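Side-chain contacts in exosome complex component Rrp42 (PDB 2WNR), which is probably a non-catalytic subunit of the RNA-degrading exosome that contributes to shaping the active site of its partner Rrp41: residues L139-I144 / L156-A161; I81-E86 / R109-C114; H32-I37 / L194-A199; V64-G69 / T165-A170. All blocks are in the same frame, centred on the assembly; numbering follows the deposited sequence.

Overall arrangement
Contacts 1 and 2 lie side by side, centres about 9 Å apart, on the parallel neighbours 133-145 and 80-87 of one mixed sheet; Val111 of contact 2 also packs on Thr158 of contact 1. Contact 4 is about 17 Å from contact 1 between centres and meets it where Val64 touches Ala161 and Leu139. Contact 3 sits about 16 Å from contact 1 between centres, joined to it through Leu156, Val159 and Leu194. Contacts 3 and 4 lie on opposite sides of the chain's centre, about 31 Å apart between centres. The subunit is predicted to be non-catalytic, and none of the four contacts has an assigned active-site role.

Contact 1: L139-I144 / L156-A161; sequences LDLHII and LATVAA
Thr158 is turned so that its methyl CG2 stands anti to the backbone N and OG1 beside that N (chi1 -51°), and the two branches meet different leucines of strand 139-144. Leu139 and Leu141 both hold CG anti to the carbonyl carbon, with chi1 of -79° and -70°, and cross the threonine side chain at about a right angle. The methyl branch goes to Leu139: Thr158 CG2 lies 3.7 Å from Leu139 CD2, and Leu139 CG is only slightly farther. The hydroxyl branch faces Leu141, whose CD1 is 3.7 Å from Thr158 OG1, with its CG and CD2 almost as near. This is van der Waals contact, since the leucine carbons offer no polar partner; OG1 is hydrogen-bonded to Ala154 O in its own helix. Replacing the threonine with a glycine would probably open a gap facing both leucines and leave Ala154 O without its hydroxyl partner. The nearest CA atoms of the two segments, Thr158 CA and Leu139 CA, are 7.2 Å apart, so side chains bridge the interval. All three residues are buried, while Asp140 and His142 of the same strand meet the chain of another protein. Helix 102-117 packs alongside, with Val111 against both Leu141 and Thr158 and Ile115 against Thr158. Strands 58-69 and 80-87 flank strand 133-145 in the sheet.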
loop_
_atom_site.group_PDB
_atom_site.type_symbol
_atom_site.label_atom_id
_atom_site.label_comp_id
_atom_site.label_asym_id
_atom_site.label_seq_id
_atom_site.Cartn_x
_atom_site.Cartn_y
_atom_site.Cartn_z
ATOM N N LEU A 139 22.119 -1.310 2.995
ATOM C CA LEU A 139 22.443 -0.851 4.331
ATOM C C LEU A 139 21.140 -0.744 5.128
ATOM O O LEU A 139 20.288 0.082 4.809
ATOM C CB LEU A 139 23.155 0.496 4.260
ATOM C CG LEU A 139 24.643 0.544 3.893
ATOM C CD1 LEU A 139 25.059 -0.496 2.867
ATOM C CD2 LEU A 139 24.991 1.918 3.383
ATOM N N ASP A 140 20.986 -1.597 6.135
ATOM C CA ASP A 140 19.776 -1.620 6.957
ATOM C C ASP A 140 20.042 -1.227 8.417
ATOM O O ASP A 140 20.750 -1.920 9.152
ATOM C CB ASP A 140 19.088 -2.982 6.869
ATOM C CG ASP A 140 18.323 -3.161 5.573
ATOM O OD1 ASP A 140 17.376 -2.368 5.341
ATOM O OD2 ASP A 140 18.659 -4.094 4.798
ATOM N N LEU A 141 19.475 -0.098 8.823
ATOM C CA LEU A 141 19.714 0.453 10.144
ATOM C C LEU A 141 18.551 0.090 11.044
ATOM O O LEU A 141 17.403 0.397 10.738
ATOM C CB LEU A 141 19.886 1.977 10.065
ATOM C CG LEU A 141 21.131 2.598 9.410
ATOM C CD1 LEU A 141 21.476 1.992 8.065
ATOM C CD2 LEU A 141 20.953 4.110 9.258
ATOM N N HIS A 142 18.860 -0.573 12.151
ATOM C CA HIS A 142 17.840 -1.106 13.038
ATOM C C HIS A 142 17.924 -0.387 14.383
ATOM O O HIS A 142 18.810 -0.666 15.206
ATOM C CB HIS A 142 18.033 -2.615 13.198
ATOM C CG HIS A 142 16.763 -3.401 13.112
ATOM N ND1 HIS A 142 16.033 -3.518 11.948
ATOM C CD2 HIS A 142 16.097 -4.123 14.044
ATOM C CE1 HIS A 142 14.970 -4.270 12.166
ATOM N NE2 HIS A 142 14.984 -4.649 13.431
ATOM N N ILE A 143 17.012 0.552 14.604
ATOM C CA ILE A 143 17.076 1.358 15.813
ATOM C C ILE A 143 16.397 0.569 16.933
ATOM O O ILE A 143 15.200 0.300 16.886
ATOM C CB ILE A 143 16.505 2.788 15.617
ATOM C CG1 ILE A 143 17.414 3.644 14.718
ATOM C CG2 ILE A 143 16.421 3.503 16.925
ATOM C CD1 ILE A 143 17.450 3.263 13.244
ATOM N N ILE A 144 17.203 0.202 17.927
ATOM C CA ILE A 144 16.844 -0.720 18.994
ATOM C C ILE A 144 16.430 0.025 20.260
ATOM O O ILE A 144 15.566 -0.435 21.006
ATOM C CB ILE A 144 18.057 -1.650 19.290
ATOM C CG1 ILE A 144 18.451 -2.464 18.040
ATOM C CG2 ILE A 144 17.811 -2.565 20.447
ATOM C CD1 ILE A 144 17.349 -3.347 17.442
ATOM N N LEU A 156 27.882 6.243 12.479
ATOM C CA LEU A 156 28.960 5.494 13.100
ATOM C C LEU A 156 28.798 3.988 12.873
ATOM O O LEU A 156 29.758 3.307 12.523
ATOM C CB LEU A 156 29.013 5.822 14.591
ATOM C CG LEU A 156 30.198 5.380 15.452
ATOM C CD1 LEU A 156 31.542 5.464 14.714
ATOM C CD2 LEU A 156 30.227 6.232 16.701
ATOM N N ALA A 157 27.575 3.491 13.059
ATOM C CA ALA A 157 27.263 2.070 12.908
ATOM C C ALA A 157 27.305 1.617 11.440
ATOM O O ALA A 157 27.777 0.516 11.142
ATOM C CB ALA A 157 25.907 1.755 13.528
ATOM N N THR A 158 26.815 2.465 10.537
ATOM C CA THR A 158 26.823 2.167 9.117
ATOM C C THR A 158 28.256 2.092 8.613
ATOM O O THR A 158 28.624 1.121 7.951
ATOM C CB THR A 158 26.056 3.218 8.326
ATOM O OG1 THR A 158 24.765 3.408 8.917
ATOM C CG2 THR A 158 25.882 2.774 6.871
ATOM N N VAL A 159 29.061 3.103 8.950
ATOM C CA VAL A 159 30.477 3.089 8.613
ATOM C C VAL A 159 31.142 1.836 9.177
ATOM O O VAL A 159 31.856 1.129 8.451
ATOM C CB VAL A 159 31.210 4.389 9.055
ATOM C CG1 VAL A 159 32.720 4.235 8.956
ATOM C CG2 VAL A 159 30.781 5.556 8.178
ATOM N N ALA A 160 30.890 1.548 10.454
ATOM C CA ALA A 160 31.472 0.370 11.092
ATOM C C ALA A 160 31.085 -0.903 10.336
ATOM O O ALA A 160 31.949 -1.720 10.004
ATOM C CB ALA A 160 31.063 0.281 12.557
ATOM N N ALA A 161 29.793 -1.046 10.036
ATOM C CA ALA A 161 29.289 -2.226 9.343
ATOM C C ALA A 161 29.918 -2.397 7.954
ATOM O O ALA A 161 30.221 -3.513 7.527
ATOM C CB ALA A 161 27.782 -2.170 9.248
#

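Contact 2: I81-E86 / R109-C114; sequences ILTNSE and RVVDRC
The polar link is a hydrogen bond from Thr83 OG1 to Asp112 OD2, 2.8 Å long. The hydroxyl reaches the carboxylate oxygen on its anti side, 18° out of the carboxylate plane. Asp112 holds CG anti to its backbone N (chi1 -174°), which carries the acid across to the strand where the two backbones are nearest, 5.8 Å between Thr83 CA and Asp112 CA. A methyl borders the same oxygen in van der Waals contact, Ile81 CG2 lying 3.9 Å from Asp112 OD2. Apolar contact is slighter: Thr83 CG2 approaches Val111 CG1 at 4.4 Å. The helix segment runs nearly antiparallel to the strand segment, at 148°; helix 102-117 lies in the connection between the parallel neighbours 80-87 and 133-145. The other carboxylate oxygen, Asp112 OD1, forms a salt bridge with Arg116 NE, and Arg116 NH2 also bonds to Ile81 O. An alanine in place of the aspartate is likely to leave Thr83 OG1 without this acceptor and Arg116 without its counter-charge. With both oxygens engaged, by Thr83 and by Arg116, the carboxylate is probably restrained in rotation, and the adjacent arginine probably favours its ionised form.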
loop_
_atom_site.group_PDB
_atom_site.type_symbol
_atom_site.label_atom_id
_atom_site.label_comp_id
_atom_site.label_asym_id
_atom_site.label_seq_id
_atom_site.Cartn_x
_atom_site.Cartn_y
_atom_site.Cartn_z
ATOM N N ILE A 81 23.994 1.521 -3.709
ATOM C CA ILE A 81 23.792 1.557 -2.252
ATOM C C ILE A 81 22.336 1.899 -1.962
ATOM O O ILE A 81 21.793 2.834 -2.541
ATOM C CB ILE A 81 24.713 2.588 -1.564
ATOM C CG1 ILE A 81 26.161 2.101 -1.576
ATOM C CG2 ILE A 81 24.284 2.836 -0.118
ATOM C CD1 ILE A 81 27.152 3.073 -0.956
ATOM N N LEU A 82 21.715 1.144 -1.060
ATOM C CA LEU A 82 20.337 1.370 -0.642
ATOM C C LEU A 82 20.252 1.455 0.883
ATOM O O LEU A 82 20.431 0.455 1.575
ATOM C CB LEU A 82 19.450 0.236 -1.154
ATOM C CG LEU A 82 19.103 0.269 -2.633
ATOM C CD1 LEU A 82 18.786 -1.115 -3.137
ATOM C CD2 LEU A 82 17.954 1.223 -2.932
ATOM N N THR A 83 19.978 2.650 1.403
ATOM C CA THR A 83 19.948 2.885 2.843
ATOM C C THR A 83 18.510 2.939 3.325
ATOM O O THR A 83 17.682 3.651 2.765
ATOM C CB THR A 83 20.688 4.183 3.232
ATOM O OG1 THR A 83 22.032 4.119 2.749
ATOM C CG2 THR A 83 20.735 4.386 4.755
ATOM N N ASN A 84 18.210 2.153 4.352
ATOM C CA ASN A 84 16.892 2.168 4.957
ATOM C C ASN A 84 16.997 1.981 6.465
ATOM O O ASN A 84 17.850 1.230 6.945
ATOM C CB ASN A 84 15.958 1.114 4.342
ATOM C CG ASN A 84 14.558 1.149 4.968
ATOM O OD1 ASN A 84 13.749 2.025 4.655
ATOM N ND2 ASN A 84 14.281 0.202 5.876
ATOM N N SER A 85 16.146 2.675 7.211
ATOM C CA SER A 85 16.186 2.557 8.657
ATOM C C SER A 85 14.827 2.204 9.229
ATOM O O SER A 85 13.799 2.702 8.772
ATOM C CB SER A 85 16.723 3.835 9.301
ATOM O OG SER A 85 16.051 4.958 8.797
ATOM N N GLU A 86 14.839 1.328 10.222
ATOM C CA GLU A 86 13.636 0.964 10.935
ATOM C C GLU A 86 13.625 1.590 12.342
ATOM O O GLU A 86 14.319 1.116 13.247
ATOM C CB GLU A 86 13.524 -0.558 11.015
ATOM C CG GLU A 86 13.197 -1.224 9.698
ATOM C CD GLU A 86 11.734 -1.058 9.284
ATOM O OE1 GLU A 86 10.867 -1.723 9.891
ATOM O OE2 GLU A 86 11.447 -0.286 8.337
ATOM N N ARG A 109 17.999 9.180 4.919
ATOM C CA ARG A 109 18.605 9.970 3.839
ATOM C C ARG A 109 19.858 10.735 4.251
ATOM O O ARG A 109 20.779 10.910 3.451
ATOM C CB ARG A 109 17.589 10.945 3.275
ATOM C CG ARG A 109 16.502 10.266 2.495
ATOM C CD ARG A 109 15.470 11.256 2.039
ATOM N NE ARG A 109 16.019 12.270 1.142
ATOM C CZ ARG A 109 16.262 12.077 -0.147
ATOM N NH1 ARG A 109 16.030 10.894 -0.690
ATOM N NH2 ARG A 109 16.741 13.061 -0.879
ATOM N N VAL A 110 19.887 11.195 5.496
ATOM C CA VAL A 110 21.042 11.916 6.005
ATOM C C VAL A 110 22.239 10.990 6.141
ATOM O O VAL A 110 23.358 11.374 5.797
ATOM C CB VAL A 110 20.719 12.686 7.310
ATOM C CG1 VAL A 110 21.979 13.183 7.966
ATOM C CG2 VAL A 110 19.849 13.879 6.976
ATOM N N VAL A 111 22.000 9.764 6.594
ATOM C CA VAL A 111 23.051 8.754 6.666
ATOM C C VAL A 111 23.501 8.385 5.269
ATOM O O VAL A 111 24.694 8.309 4.991
ATOM C CB VAL A 111 22.583 7.485 7.374
ATOM C CG1 VAL A 111 23.662 6.411 7.287
ATOM C CG2 VAL A 111 22.222 7.787 8.817
ATOM N N ASP A 112 22.537 8.170 4.382
ATOM C CA ASP A 112 22.859 7.850 3.017
ATOM C C ASP A 112 23.697 8.953 2.388
ATOM O O ASP A 112 24.635 8.674 1.645
ATOM C CB ASP A 112 21.598 7.609 2.197
ATOM C CG ASP A 112 21.922 7.120 0.797
ATOM O OD1 ASP A 112 22.238 7.966 -0.059
ATOM O OD2 ASP A 112 21.893 5.894 0.565
ATOM N N ARG A 113 23.355 10.201 2.692
ATOM C CA ARG A 113 24.077 11.347 2.143
ATOM C C ARG A 113 25.556 11.326 2.545
ATOM O O ARG A 113 26.442 11.469 1.697
ATOM C CB ARG A 113 23.424 12.648 2.609
ATOM C CG ARG A 113 23.847 13.888 1.828
ATOM C CD ARG A 113 23.115 15.101 2.331
ATOM N NE ARG A 113 21.672 14.869 2.333
ATOM C CZ ARG A 113 20.806 15.463 3.156
ATOM N NH1 ARG A 113 21.229 16.341 4.059
ATOM N NH2 ARG A 113 19.514 15.170 3.074
ATOM N N CYS A 114 25.791 11.135 3.843
ATOM C CA CYS A 114 27.124 11.060 4.426
ATOM C C CYS A 114 27.996 9.965 3.797
ATOM O O CYS A 114 29.128 10.230 3.375
ATOM C CB CYS A 114 27.001 10.827 5.923
ATOM S SG CYS A 114 28.478 11.200 6.832
#

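Contact 3: H32-I37 / L194-A199; sequences HEFRDI and LMCTFA
Phe34 and Cys196 make a sulfur-aromatic contact. Cys196 SG comes to the ring at its edge, in the ring plane, 5.1 Å from the Phe34 ring centroid and 87° off the ring normal. The nearest ring atom is Phe34 CZ, 3.9 Å from Cys196 SG, and Phe34 CE2 follows at 4.1 Å. With chi1 of -82° Phe34 sets CG anti to its carbonyl carbon, and the ring extends from the loop until its far edge meets the strand. The same edge is approached by the backbone: Met195 O lies 4.5 Å from Phe34 CZ, close to the ring plane.

Further apolar packing completes the setting. Leu207 of strand 204-207 touches both Phe34 and Cys196, and Leu261 of helix 244-268 also touches Phe34. Next to the ring residue, Arg35 NH2 makes a salt bridge to Asp208 OD1 and a hydrogen bond to Gly148 O.

Segment 32-37 is a loop that leads into strand 37-41 of the mixed sheet, whereas Cys196 belongs to the four-stranded antiparallel sheet. The contact thus draws the chain's early part onto its later one, as suits the RNase PH fold, where helices 102-117 and 150-164 lie between two sheets.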
loop_
_atom_site.group_PDB
_atom_site.type_symbol
_atom_site.label_atom_id
_atom_site.label_comp_id
_atom_site.label_asym_id
_atom_site.label_seq_id
_atom_site.Cartn_x
_atom_site.Cartn_y
_atom_site.Cartn_z
ATOM N N HIS A 32 30.853 20.426 24.392
ATOM C CA HIS A 32 31.226 19.733 23.158
ATOM C C HIS A 32 31.810 18.338 23.441
ATOM O O HIS A 32 32.864 17.970 22.910
ATOM C CB HIS A 32 32.208 20.574 22.320
ATOM C CG HIS A 32 31.887 22.037 22.276
ATOM N ND1 HIS A 32 32.837 23.009 22.501
ATOM C CD2 HIS A 32 30.728 22.692 22.032
ATOM C CE1 HIS A 32 32.277 24.202 22.396
ATOM N NE2 HIS A 32 30.997 24.038 22.113
ATOM N N GLU A 33 31.112 17.564 24.268
ATOM C CA GLU A 33 31.574 16.231 24.659
ATOM C C GLU A 33 30.541 15.140 24.375
ATOM O O GLU A 33 29.390 15.232 24.807
ATOM C CB GLU A 33 31.957 16.217 26.142
ATOM C CG GLU A 33 32.413 14.856 26.653
ATOM C CD GLU A 33 32.794 14.862 28.121
ATOM O OE1 GLU A 33 32.903 15.955 28.720
ATOM O OE2 GLU A 33 32.996 13.759 28.674
ATOM N N PHE A 34 30.975 14.105 23.657
ATOM C CA PHE A 34 30.155 12.918 23.406
ATOM C C PHE A 34 29.925 12.114 24.669
ATOM O O PHE A 34 30.698 12.208 25.627
ATOM C CB PHE A 34 30.835 12.009 22.382
ATOM C CG PHE A 34 30.620 12.427 20.968
ATOM C CD1 PHE A 34 29.503 11.995 20.270
ATOM C CD2 PHE A 34 31.528 13.258 20.329
ATOM C CE1 PHE A 34 29.291 12.384 18.966
ATOM C CE2 PHE A 34 31.322 13.644 19.018
ATOM C CZ PHE A 34 30.203 13.208 18.339
ATOM N N ARG A 35 28.863 11.309 24.661
ATOM C CA ARG A 35 28.662 10.298 25.696
ATOM C C ARG A 35 29.588 9.130 25.392
ATOM O O ARG A 35 30.291 9.138 24.380
ATOM C CB ARG A 35 27.208 9.835 25.720
ATOM C CG ARG A 35 26.226 10.886 26.197
ATOM C CD ARG A 35 24.822 10.605 25.713
ATOM N NE ARG A 35 24.740 10.693 24.259
ATOM C CZ ARG A 35 23.643 10.449 23.548
ATOM N NH1 ARG A 35 22.516 10.099 24.151
ATOM N NH2 ARG A 35 23.677 10.545 22.220
ATOM N N ASP A 36 29.597 8.129 26.263
ATOM C CA ASP A 36 30.419 6.945 26.042
ATOM C C ASP A 36 30.030 6.288 24.721
ATOM O O ASP A 36 28.858 6.280 24.341
ATOM C CB ASP A 36 30.273 5.964 27.204
ATOM C CG ASP A 36 30.973 6.439 28.473
ATOM O OD1 ASP A 36 30.428 6.194 29.569
ATOM O OD2 ASP A 36 32.066 7.050 28.387
ATOM N N ILE A 37 31.013 5.770 23.997
ATOM C CA ILE A 37 30.718 5.099 22.740
ATOM C C ILE A 37 31.192 3.655 22.781
ATOM O O ILE A 37 32.282 3.359 23.267
ATOM C CB ILE A 37 31.294 5.851 21.519
ATOM C CG1 ILE A 37 30.626 7.225 21.381
ATOM C CG2 ILE A 37 31.074 5.048 20.237
ATOM C CD1 ILE A 37 31.325 8.157 20.439
ATOM N N LEU A 194 32.609 10.643 9.217
ATOM C CA LEU A 194 31.679 10.478 10.330
ATOM C C LEU A 194 30.924 11.775 10.598
ATOM O O LEU A 194 31.214 12.805 9.979
ATOM C CB LEU A 194 32.393 9.979 11.593
ATOM C CG LEU A 194 32.914 8.534 11.607
ATOM C CD1 LEU A 194 33.640 8.244 12.904
ATOM C CD2 LEU A 194 31.813 7.497 11.372
ATOM N N MET A 195 29.978 11.724 11.537
ATOM C CA MET A 195 29.051 12.820 11.738
ATOM C C MET A 195 28.915 13.276 13.187
ATOM O O MET A 195 28.857 12.465 14.122
ATOM C CB MET A 195 27.690 12.427 11.182
ATOM C CG MET A 195 26.624 13.489 11.266
ATOM S SD MET A 195 25.218 13.059 10.221
ATOM C CE MET A 195 25.912 13.383 8.590
ATOM N N CYS A 196 28.852 14.594 13.346
ATOM C CA CYS A 196 28.586 15.233 14.622
ATOM C C CYS A 196 27.268 15.989 14.553
ATOM O O CYS A 196 27.050 16.773 13.626
ATOM C CB CYS A 196 29.706 16.208 14.945
ATOM S SG CYS A 196 31.271 15.432 15.318
ATOM N N THR A 197 26.393 15.746 15.529
ATOM C CA THR A 197 25.127 16.456 15.640
ATOM C C THR A 197 25.161 17.364 16.856
ATOM O O THR A 197 25.540 16.939 17.948
ATOM C CB THR A 197 23.933 15.490 15.758
ATOM O OG1 THR A 197 23.834 14.715 14.561
ATOM C CG2 THR A 197 22.633 16.248 15.927
ATOM N N PHE A 198 24.760 18.615 16.650
ATOM C CA PHE A 198 24.717 19.629 17.699
ATOM C C PHE A 198 23.289 20.076 17.938
ATOM O O PHE A 198 22.480 20.087 17.019
ATOM C CB PHE A 198 25.542 20.849 17.288
ATOM C CG PHE A 198 26.972 20.539 16.992
ATOM C CD1 PHE A 198 27.949 20.773 17.940
ATOM C CD2 PHE A 198 27.345 20.014 15.759
ATOM C CE1 PHE A 198 29.283 20.483 17.668
ATOM C CE2 PHE A 198 28.677 19.722 15.478
ATOM C CZ PHE A 198 29.647 19.955 16.429
ATOM N N ALA A 199 22.987 20.469 19.165
ATOM C CA ALA A 199 21.672 20.987 19.497
ATOM C C ALA A 199 21.776 22.408 20.033
ATOM O O ALA A 199 22.547 22.670 20.957
ATOM C CB ALA A 199 20.991 20.083 20.512
#

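Contact 4: V64-G69 / T165-A170; sequences VKPQIG and TRIPAA
Thr165, just past helix 150-164, sets its hydroxyl against the branch point of Val64. Thr165 OG1 is 3.4 Å from Val64 CB and close to both valine methyls, and the two side chains cross at about a right angle. The torsion (chi1 -50°) puts OG1 beside the backbone N, from where it bonds back to Ala161 O at the end of the helix; toward Val64 it makes van der Waals contact. The other branch, Thr165 CG2, meets Val64 CG1 at 4.0 Å.

Arg166 points away from strand 64-69 and turns back on its own chain. Its NH1 donates to Thr165 O at 2.8 Å, with the acceptor in the guanidinium plane and the donor standing above the carbonyl plane, 62° out of it. NH1 also bonds to Leu163 O.

Here the chain leaves the helix for strand 166-173, the central strand of a small three-stranded antiparallel sheet, while Val64 and Pro66 belong to strand 58-69 of the large mixed sheet of the RNase PH fold. The two strands meet by side chains, at 7.0 Å between Pro66 CA and Ile167 CA.

Ile167 has chi1 of 64°, which places CG1 between the backbone N and the carbonyl carbon and turns CG2, anti to the carbonyl carbon, to the proline ring. Ile167 CG2 lies 3.6 Å from Pro66 CG, with Pro66 CB next, and the side chains pass in opposite directions.

Farther on, Ala170 CB comes only to 4.9 Å from Ile68 CD1; both residues pack on Trp135 of strand 133-145.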
loop_
_atom_site.group_PDB
_atom_site.type_symbol
_atom_site.label_atom_id
_atom_site.label_comp_id
_atom_site.label_asym_id
_atom_site.label_seq_id
_atom_site.Cartn_x
_atom_site.Cartn_y
_atom_site.Cartn_z
ATOM N N VAL A 64 24.730 -5.123 6.619
ATOM C CA VAL A 64 25.022 -4.864 5.218
ATOM C C VAL A 64 24.801 -6.163 4.448
ATOM O O VAL A 64 25.472 -7.164 4.706
ATOM C CB VAL A 64 26.466 -4.343 4.993
ATOM C CG1 VAL A 64 26.682 -4.016 3.522
ATOM C CG2 VAL A 64 26.753 -3.119 5.833
ATOM N N LYS A 65 23.853 -6.140 3.511
ATOM C CA LYS A 65 23.478 -7.325 2.740
ATOM C C LYS A 65 23.660 -7.073 1.250
ATOM O O LYS A 65 22.859 -6.366 0.642
ATOM C CB LYS A 65 22.026 -7.732 3.033
ATOM C CG LYS A 65 21.757 -8.189 4.471
ATOM C CD LYS A 65 22.490 -9.482 4.828
ATOM C CE LYS A 65 21.844 -10.712 4.203
ATOM N NZ LYS A 65 22.522 -11.966 4.657
ATOM N N PRO A 66 24.730 -7.643 0.664
ATOM C CA PRO A 66 25.046 -7.510 -0.750
ATOM C C PRO A 66 24.156 -8.390 -1.612
ATOM O O PRO A 66 23.793 -9.500 -1.221
ATOM C CB PRO A 66 26.476 -8.020 -0.824
ATOM C CG PRO A 66 26.556 -9.006 0.265
ATOM C CD PRO A 66 25.766 -8.408 1.372
ATOM N N GLN A 67 23.825 -7.890 -2.790
ATOM C CA GLN A 67 22.922 -8.583 -3.684
ATOM C C GLN A 67 23.228 -8.169 -5.119
ATOM O O GLN A 67 23.759 -7.078 -5.364
ATOM C CB GLN A 67 21.493 -8.217 -3.320
ATOM C CG GLN A 67 20.431 -9.138 -3.871
ATOM C CD GLN A 67 19.055 -8.696 -3.451
ATOM O OE1 GLN A 67 18.814 -8.434 -2.270
ATOM N NE2 GLN A 67 18.145 -8.596 -4.413
ATOM N N ILE A 68 22.902 -9.036 -6.067
ATOM C CA ILE A 68 23.207 -8.759 -7.466
ATOM C C ILE A 68 21.958 -8.368 -8.247
ATOM O O ILE A 68 20.933 -9.057 -8.171
ATOM C CB ILE A 68 23.913 -9.954 -8.129
ATOM C CG1 ILE A 68 25.311 -10.115 -7.527
ATOM C CG2 ILE A 68 23.993 -9.764 -9.647
ATOM C CD1 ILE A 68 26.053 -11.369 -7.958
ATOM N N GLY A 69 22.048 -7.264 -8.991
ATOM C CA GLY A 69 20.965 -6.852 -9.886
ATOM C C GLY A 69 21.318 -5.793 -10.910
ATOM O O GLY A 69 22.495 -5.476 -11.117
ATOM N N THR A 165 32.192 -5.491 6.416
ATOM C CA THR A 165 31.607 -6.253 5.314
ATOM C C THR A 165 32.648 -7.041 4.528
ATOM O O THR A 165 33.715 -6.523 4.185
ATOM C CB THR A 165 30.790 -5.356 4.361
ATOM O OG1 THR A 165 29.876 -4.561 5.121
ATOM C CG2 THR A 165 29.994 -6.192 3.379
ATOM N N ARG A 166 32.323 -8.308 4.287
ATOM C CA ARG A 166 33.081 -9.174 3.389
ATOM C C ARG A 166 32.086 -9.745 2.384
ATOM O O ARG A 166 31.024 -10.228 2.775
ATOM C CB ARG A 166 33.768 -10.312 4.161
ATOM C CG ARG A 166 34.742 -9.877 5.258
ATOM C CD ARG A 166 36.091 -9.376 4.697
ATOM N NE ARG A 166 36.967 -8.840 5.748
ATOM C CZ ARG A 166 36.853 -7.624 6.293
ATOM N NH1 ARG A 166 35.898 -6.779 5.899
ATOM N NH2 ARG A 166 37.702 -7.250 7.245
ATOM N N ILE A 167 32.410 -9.665 1.093
ATOM C CA ILE A 167 31.515 -10.177 0.045
ATOM C C ILE A 167 32.210 -11.170 -0.883
ATOM O O ILE A 167 33.416 -11.058 -1.114
ATOM C CB ILE A 167 30.864 -9.047 -0.797
ATOM C CG1 ILE A 167 31.916 -8.247 -1.572
ATOM C CG2 ILE A 167 30.018 -8.146 0.081
ATOM C CD1 ILE A 167 31.348 -7.456 -2.740
ATOM N N PRO A 168 31.453 -12.147 -1.418
ATOM C CA PRO A 168 32.041 -13.132 -2.326
ATOM C C PRO A 168 32.559 -12.491 -3.614
ATOM O O PRO A 168 32.014 -11.480 -4.074
ATOM C CB PRO A 168 30.874 -14.075 -2.632
ATOM C CG PRO A 168 29.653 -13.276 -2.349
ATOM C CD PRO A 168 30.016 -12.395 -1.202
ATOM N N ALA A 169 33.623 -13.064 -4.169
ATOM C CA ALA A 169 34.159 -12.607 -5.437
ATOM C C ALA A 169 33.174 -12.940 -6.545
ATOM O O ALA A 169 32.682 -14.065 -6.641
ATOM C CB ALA A 169 35.503 -13.245 -5.710
ATOM N N ALA A 170 32.870 -11.941 -7.363
ATOM C CA ALA A 170 32.010 -12.134 -8.516
ATOM C C ALA A 170 32.830 -12.138 -9.823
ATOM O O ALA A 170 33.303 -11.096 -10.284
ATOM C CB ALA A 170 30.919 -11.074 -8.541
#